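Local coordinates for 14L protein (Yaba-like disease virus, PDB 4EKX) that probably acts as a viral decoy that binds host interleukin-18 and keeps it from signalling, at residues Thr44-Pro49 and Tyr54-Tyr59; Ile9-Lys14 and Val19-Arg24. The protein carries 2 engineered substitutions. All coordinates share one frame; numbering follows the deposited sequence.

Contact 1 of 2, residues Thr44-Pro49 and Tyr54-Tyr59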
loop_
_atom_site.group_PDB
_atom_site.type_symbol
_atom_site.label_atom_id
_atom_site.label_comp_id
_atom_site.label_asym_id
_atom_site.label_seq_id
_atom_site.Cartn_x
_atom_site.Cartn_y
_atom_site.Cartn_z
ATOM N N THR D 44 -12.669 15.106 14.225
ATOM C CA THR D 44 -11.519 14.788 13.398
ATOM C C THR D 44 -10.371 14.497 14.354
ATOM O O THR D 44 -10.416 14.890 15.528
ATOM C CB THR D 44 -11.104 15.941 12.477
ATOM O OG1 THR D 44 -10.612 17.035 13.259
ATOM C CG2 THR D 44 -12.279 16.388 11.613
ATOM N N VAL D 45 -9.339 13.834 13.842
ATOM C CA VAL D 45 -8.184 13.459 14.658
ATOM C C VAL D 45 -7.503 14.708 15.224
ATOM O O VAL D 45 -6.998 14.697 16.345
ATOM C CB VAL D 45 -7.195 12.588 13.840
ATOM C CG1 VAL D 45 -5.950 12.240 14.662
ATOM C CG2 VAL D 45 -7.891 11.308 13.390
ATOM N N ASP D 46 -7.524 15.790 14.453
ATOM C CA ASP D 46 -6.949 17.070 14.865
ATOM C C ASP D 46 -7.556 17.579 16.170
ATOM O O ASP D 46 -6.914 18.316 16.924
ATOM C CB ASP D 46 -7.183 18.127 13.775
ATOM C CG ASP D 46 -6.721 17.659 12.401
ATOM O OD1 ASP D 46 -5.796 18.281 11.841
ATOM O OD2 ASP D 46 -7.270 16.655 11.894
ATOM N N GLN D 47 -8.796 17.186 16.434
ATOM C CA GLN D 47 -9.517 17.702 17.605
ATOM C C GLN D 47 -9.302 16.905 18.891
ATOM O O GLN D 47 -9.653 17.362 19.986
ATOM C CB GLN D 47 -11.007 17.781 17.293
ATOM C CG GLN D 47 -11.344 18.782 16.206
ATOM C CD GLN D 47 -12.765 18.617 15.730
ATOM O OE1 GLN D 47 -13.018 17.917 14.748
ATOM N NE2 GLN D 47 -13.709 19.238 16.442
ATOM N N LEU D 48 -8.720 15.719 18.764
ATOM C CA LEU D 48 -8.505 14.853 19.927
ATOM C C LEU D 48 -7.426 15.379 20.871
ATOM O O LEU D 48 -6.476 16.036 20.448
ATOM C CB LEU D 48 -8.140 13.439 19.468
ATOM C CG LEU D 48 -9.183 12.794 18.554
ATOM C CD1 LEU D 48 -8.688 11.449 18.049
ATOM C CD2 LEU D 48 -10.489 12.643 19.322
ATOM N N PRO D 49 -7.566 15.077 22.165
ATOM C CA PRO D 49 -6.519 15.488 23.104
ATOM C C PRO D 49 -5.214 14.763 22.771
ATOM O O PRO D 49 -5.232 13.736 22.088
ATOM C CB PRO D 49 -7.075 15.059 24.466
ATOM C CG PRO D 49 -8.023 13.948 24.168
ATOM C CD PRO D 49 -8.577 14.201 22.781
ATOM N N TYR D 54 -4.735 7.931 18.680
ATOM C CA TYR D 54 -5.041 8.027 17.254
ATOM C C TYR D 54 -4.042 8.937 16.552
ATOM O O TYR D 54 -3.686 9.996 17.064
ATOM C CB TYR D 54 -6.445 8.579 17.033
ATOM C CG TYR D 54 -7.572 7.668 17.475
ATOM C CD1 TYR D 54 -8.065 6.684 16.626
ATOM C CD2 TYR D 54 -8.161 7.809 18.732
ATOM C CE1 TYR D 54 -9.103 5.857 17.007
ATOM C CE2 TYR D 54 -9.204 6.983 19.126
ATOM C CZ TYR D 54 -9.672 6.010 18.255
ATOM O OH TYR D 54 -10.711 5.184 18.623
ATOM N N ARG D 55 -3.569 8.504 15.391
ATOM C CA ARG D 55 -2.782 9.374 14.533
ATOM C C ARG D 55 -3.288 9.203 13.101
ATOM O O ARG D 55 -3.635 8.102 12.690
ATOM C CB ARG D 55 -1.296 9.032 14.628
ATOM C CG ARG D 55 -0.402 9.919 13.774
ATOM C CD ARG D 55 1.078 9.723 14.079
ATOM N NE ARG D 55 1.531 8.358 13.822
ATOM C CZ ARG D 55 1.909 7.905 12.632
ATOM N NH1 ARG D 55 1.881 8.705 11.574
ATOM N NH2 ARG D 55 2.313 6.648 12.497
ATOM N N GLU D 56 -3.372 10.297 12.361
ATOM C CA GLU D 56 -3.819 10.210 10.979
ATOM C C GLU D 56 -2.696 10.559 10.017
ATOM O O GLU D 56 -1.924 11.491 10.251
ATOM C CB GLU D 56 -5.016 11.131 10.740
ATOM C CG GLU D 56 -5.583 11.046 9.337
ATOM C CD GLU D 56 -6.776 11.950 9.172
ATOM O OE1 GLU D 56 -6.628 13.158 9.444
ATOM O OE2 GLU D 56 -7.857 11.456 8.789
ATOM N N ARG D 57 -2.614 9.806 8.928
ATOM C CA ARG D 57 -1.667 10.116 7.882
ATOM C C ARG D 57 -2.436 10.362 6.597
ATOM O O ARG D 57 -2.950 9.429 5.984
ATOM C CB ARG D 57 -0.685 8.960 7.691
ATOM C CG ARG D 57 0.293 9.165 6.553
ATOM N N ILE D 58 -2.537 11.625 6.206
ATOM C CA ILE D 58 -3.197 11.967 4.955
ATOM C C ILE D 58 -2.146 12.048 3.855
ATOM O O ILE D 58 -1.168 12.785 3.972
ATOM C CB ILE D 58 -3.957 13.297 5.062
ATOM C CG1 ILE D 58 -5.138 13.143 6.036
ATOM C CG2 ILE D 58 -4.433 13.748 3.670
ATOM C CD1 ILE D 58 -5.879 14.435 6.355
ATOM N N TYR D 59 -2.348 11.272 2.797
ATOM C CA TYR D 59 -1.394 11.207 1.704
ATOM C C TYR D 59 -1.529 12.412 0.777
ATOM O O TYR D 59 -2.607 12.680 0.246
ATOM C CB TYR D 59 -1.597 9.914 0.926
ATOM C CG TYR D 59 -1.163 8.678 1.676
ATOM C CD1 TYR D 59 -0.026 7.978 1.294
ATOM C CD2 TYR D 59 -1.885 8.209 2.765
ATOM C CE1 TYR D 59 0.374 6.846 1.971
ATOM C CE2 TYR D 59 -1.489 7.081 3.450
ATOM C CZ TYR D 59 -0.358 6.402 3.047
ATOM O OH TYR D 59 0.043 5.270 3.719
HETATM O O HOH W 1 -9.329 13.471 10.819
#

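Contact 2 of 2, residues Ile9-Lys14 and Val19-Arg24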
loop_
_atom_site.group_PDB
_atom_site.type_symbol
_atom_site.label_atom_id
_atom_site.label_comp_id
_atom_site.label_asym_id
_atom_site.label_seq_id
_atom_site.Cartn_x
_atom_site.Cartn_y
_atom_site.Cartn_z
ATOM N N ILE D 9 -12.645 1.156 3.258
ATOM C CA ILE D 9 -11.719 0.966 4.385
ATOM C C ILE D 9 -11.136 -0.448 4.400
ATOM O O ILE D 9 -11.870 -1.439 4.353
ATOM C CB ILE D 9 -12.427 1.188 5.746
ATOM C CG1 ILE D 9 -12.996 2.598 5.863
ATOM C CG2 ILE D 9 -11.472 0.885 6.927
ATOM C CD1 ILE D 9 -13.826 2.789 7.131
ATOM N N HIS D 10 -9.812 -0.553 4.458
ATOM C CA HIS D 10 -9.195 -1.843 4.718
ATOM C C HIS D 10 -8.769 -1.901 6.173
ATOM O O HIS D 10 -8.176 -0.951 6.688
ATOM C CB HIS D 10 -7.980 -2.072 3.836
ATOM C CG HIS D 10 -8.324 -2.531 2.455
ATOM N ND1 HIS D 10 -8.975 -1.722 1.542
ATOM C CD2 HIS D 10 -8.135 -3.720 1.842
ATOM C CE1 HIS D 10 -9.148 -2.393 0.416
ATOM N NE2 HIS D 10 -8.651 -3.609 0.574
ATOM N N VAL D 11 -9.087 -3.010 6.833
ATOM C CA VAL D 11 -8.709 -3.188 8.232
ATOM C C VAL D 11 -7.899 -4.467 8.404
ATOM O O VAL D 11 -8.033 -5.409 7.616
ATOM C CB VAL D 11 -9.946 -3.252 9.168
ATOM C CG1 VAL D 11 -10.686 -1.917 9.175
ATOM C CG2 VAL D 11 -10.874 -4.385 8.749
ATOM N N PRO D 12 -7.045 -4.509 9.437
ATOM C CA PRO D 12 -6.331 -5.770 9.669
ATOM C C PRO D 12 -7.256 -6.796 10.325
ATOM O O PRO D 12 -8.105 -6.417 11.143
ATOM C CB PRO D 12 -5.205 -5.365 10.622
ATOM C CG PRO D 12 -5.781 -4.212 11.410
ATOM C CD PRO D 12 -6.730 -3.482 10.453
ATOM N N VAL D 13 -7.097 -8.065 9.957
ATOM C CA VAL D 13 -7.932 -9.140 10.488
ATOM C C VAL D 13 -7.667 -9.408 11.966
ATOM O O VAL D 13 -8.485 -10.020 12.649
ATOM C CB VAL D 13 -7.748 -10.448 9.704
ATOM C CG1 VAL D 13 -8.166 -10.250 8.250
ATOM C CG2 VAL D 13 -6.308 -10.923 9.787
ATOM N N LYS D 14 -6.517 -8.964 12.455
ATOM C CA LYS D 14 -6.203 -9.117 13.868
ATOM C C LYS D 14 -5.591 -7.853 14.440
ATOM O O LYS D 14 -4.920 -7.091 13.742
ATOM C CB LYS D 14 -5.261 -10.301 14.095
ATOM C CG LYS D 14 -3.919 -10.176 13.393
ATOM C CD LYS D 14 -3.106 -11.454 13.565
ATOM C CE LYS D 14 -1.899 -11.486 12.638
ATOM N NZ LYS D 14 -0.858 -10.491 13.013
ATOM N N VAL D 19 -1.976 -0.644 15.012
ATOM C CA VAL D 19 -3.039 -1.008 14.067
ATOM C C VAL D 19 -3.233 0.095 13.036
ATOM O O VAL D 19 -3.385 1.256 13.385
ATOM C CB VAL D 19 -4.382 -1.267 14.807
ATOM C CG1 VAL D 19 -5.567 -1.199 13.857
ATOM C CG2 VAL D 19 -4.335 -2.623 15.537
ATOM N N VAL D 20 -3.228 -0.273 11.757
ATOM C CA VAL D 20 -3.410 0.717 10.699
ATOM C C VAL D 20 -4.665 0.411 9.897
ATOM O O VAL D 20 -4.836 -0.712 9.424
ATOM C CB VAL D 20 -2.219 0.722 9.719
ATOM C CG1 VAL D 20 -2.451 1.752 8.607
ATOM C CG2 VAL D 20 -0.920 1.004 10.461
ATOM N N LEU D 21 -5.544 1.406 9.783
ATOM C CA LEU D 21 -6.709 1.320 8.911
ATOM C C LEU D 21 -6.428 2.201 7.723
ATOM O O LEU D 21 -5.970 3.333 7.881
ATOM C CB LEU D 21 -7.971 1.819 9.614
ATOM C CG LEU D 21 -8.115 1.368 11.085
ATOM C CD1 LEU D 21 -9.453 1.836 11.641
ATOM C CD2 LEU D 21 -7.970 -0.147 11.214
ATOM N N GLU D 22 -6.712 1.679 6.535
ATOM C CA GLU D 22 -6.441 2.406 5.305
ATOM C C GLU D 22 -7.748 2.823 4.678
ATOM O O GLU D 22 -8.573 1.984 4.308
ATOM C CB GLU D 22 -5.673 1.519 4.323
ATOM C CG GLU D 22 -4.440 0.860 4.943
ATOM C CD GLU D 22 -3.951 -0.331 4.126
ATOM O OE1 GLU D 22 -4.735 -0.852 3.311
ATOM O OE2 GLU D 22 -2.790 -0.753 4.328
ATOM N N CYS D 23 -7.936 4.127 4.558
ATOM C CA CYS D 23 -9.099 4.612 3.850
ATOM C C CYS D 23 -8.704 5.165 2.490
ATOM O O CYS D 23 -7.822 6.014 2.386
ATOM C CB CYS D 23 -9.832 5.663 4.663
ATOM S SG CYS D 23 -11.279 6.298 3.703
ATOM N N ARG D 24 -9.356 4.660 1.448
ATOM C CA ARG D 24 -9.117 5.127 0.092
ATOM C C ARG D 24 -10.423 5.584 -0.515
ATOM O O ARG D 24 -11.446 4.908 -0.397
ATOM C CB ARG D 24 -8.525 4.010 -0.778
ATOM C CG ARG D 24 -7.159 3.518 -0.313
ATOM C CD ARG D 24 -6.691 2.363 -1.175
ATOM N NE ARG D 24 -5.363 1.882 -0.801
ATOM C CZ ARG D 24 -5.140 0.910 0.078
ATOM N NH1 ARG D 24 -6.156 0.293 0.677
ATOM N NH2 ARG D 24 -3.894 0.535 0.339
HETATM O O HOH W 2 -9.033 0.848 1.095
#

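Contact 1 of 2, residues Thr44-Pro49 and Tyr54-Tyr59
The backbones of Val45 and Glu56 come nearest, CA to CA 6.6 Å, where a 3-10 turn (45-47) rests beside strand 54-58. The turn is closed by its own backbone, with Gln47 N bonded to Thr44 O and Leu48 N to Val45 O. Gln47 OE1 folds back to accept both Thr44 N (2.9 Å), which comes from above its carbonyl plane, and Thr44 OG1, which lies in the plane on a lone pair. No direct hydrogen bond joins the segments. Val45 rests its two methyls on the strand: CG1, anti to the backbone N (chi1 177°), over the backbone, 4.0 Å from Tyr54 O, and CG2 on Glu56 CB at 3.9 Å. Leu48 CD1 approaches the Tyr54 ring obliquely, 3.7 Å from CD2. Glu56, extended beyond CG, reaches past Val45 to its polar partners. Water 1 accepts from Val45 N (3.0 Å) and donates to Glu56 OE1, while Glu56 OE2 takes Trp37 N. Asp46 OD2 and Glu56 OE1 stand 4.3 Å apart; each is balanced by a basic side chain on the chain of another protein. Apolar packing thus sets the turn on the strand, and the paired carboxylates probably favour a basic partner.

Contact 2 of 2, residues Ile9-Lys14 and Val19-Arg24
His10 and Glu22 form an antiparallel hydrogen-bonded pair, His10 N giving to Glu22 O (2.8 Å) and Glu22 N to His10 O (3.0 Å). Glu22 O also receives a CA-H contact from Ile9 and a weak bond from water 2; His10 O is met in like manner by Leu21 CA. Water 2 serves the side chains too: it lies 2.6 Å from His10 ND1 and accepts from Arg24 NH1 (3.0 Å), spanning two nitrogens that are themselves 3.6 Å apart. The imidazole stands perpendicular to the guanidinium, with ND1 at the guanidinium edge. Arg24 NH1 also makes a salt bridge to Glu22 OE1 (3.2 Å), arriving from above the carboxylate plane, and NH2 adds a weaker bond to the same oxygen.

The segments belong to a hairpin of strands 6-12 and 18-26 in an immunoglobulin-like beta-sandwich. Cys23, facing Ile9 in a non-hydrogen-bonded pair, is disulfide-bonded to Cys91 of the other sheet. On the same face as Ile9, Leu21 CD2 touches both Val11 CG1 and Pro12 CD, the latter at 3.6 Å. Leu21 CG lies anti to the carbonyl carbon (chi1 -42°), which helps bring CD2 to both residues. Pro12 CG rests on Val19 CG1 (3.9 Å), the two side chains crossing at about a right angle. Pro12 O accepts the indole N-H of Trp110 in the same chain.

Further partners come from the second subunit, and they are reciprocal. His10 NE2 bonds to Val20 O of that chain, and Glu22 OE2 forms a salt bridge with its Arg24 NH2.

In the fold
Contact 2 comes first along the chain and closes before contact 1 opens. Their centres lie about 15 Å apart, with nearest atoms about 6 Å apart and no touch. Both reach the sheet ordered 6-12, 18-26, 72-78, 54-58: contact 2 joins the first two strands, contact 1 lies at the outer strand 54-58, and strand 72-78 runs between. The turn of contact 1 follows strand 43-44, an outermost strand of the other sheet, so it bridges the two sheets at that margin. The two margins of the sandwich thus meet different partners: strand 6-12 continues the sheet into a second subunit, while contact 1 faces another protein, consistent with cytokine binding.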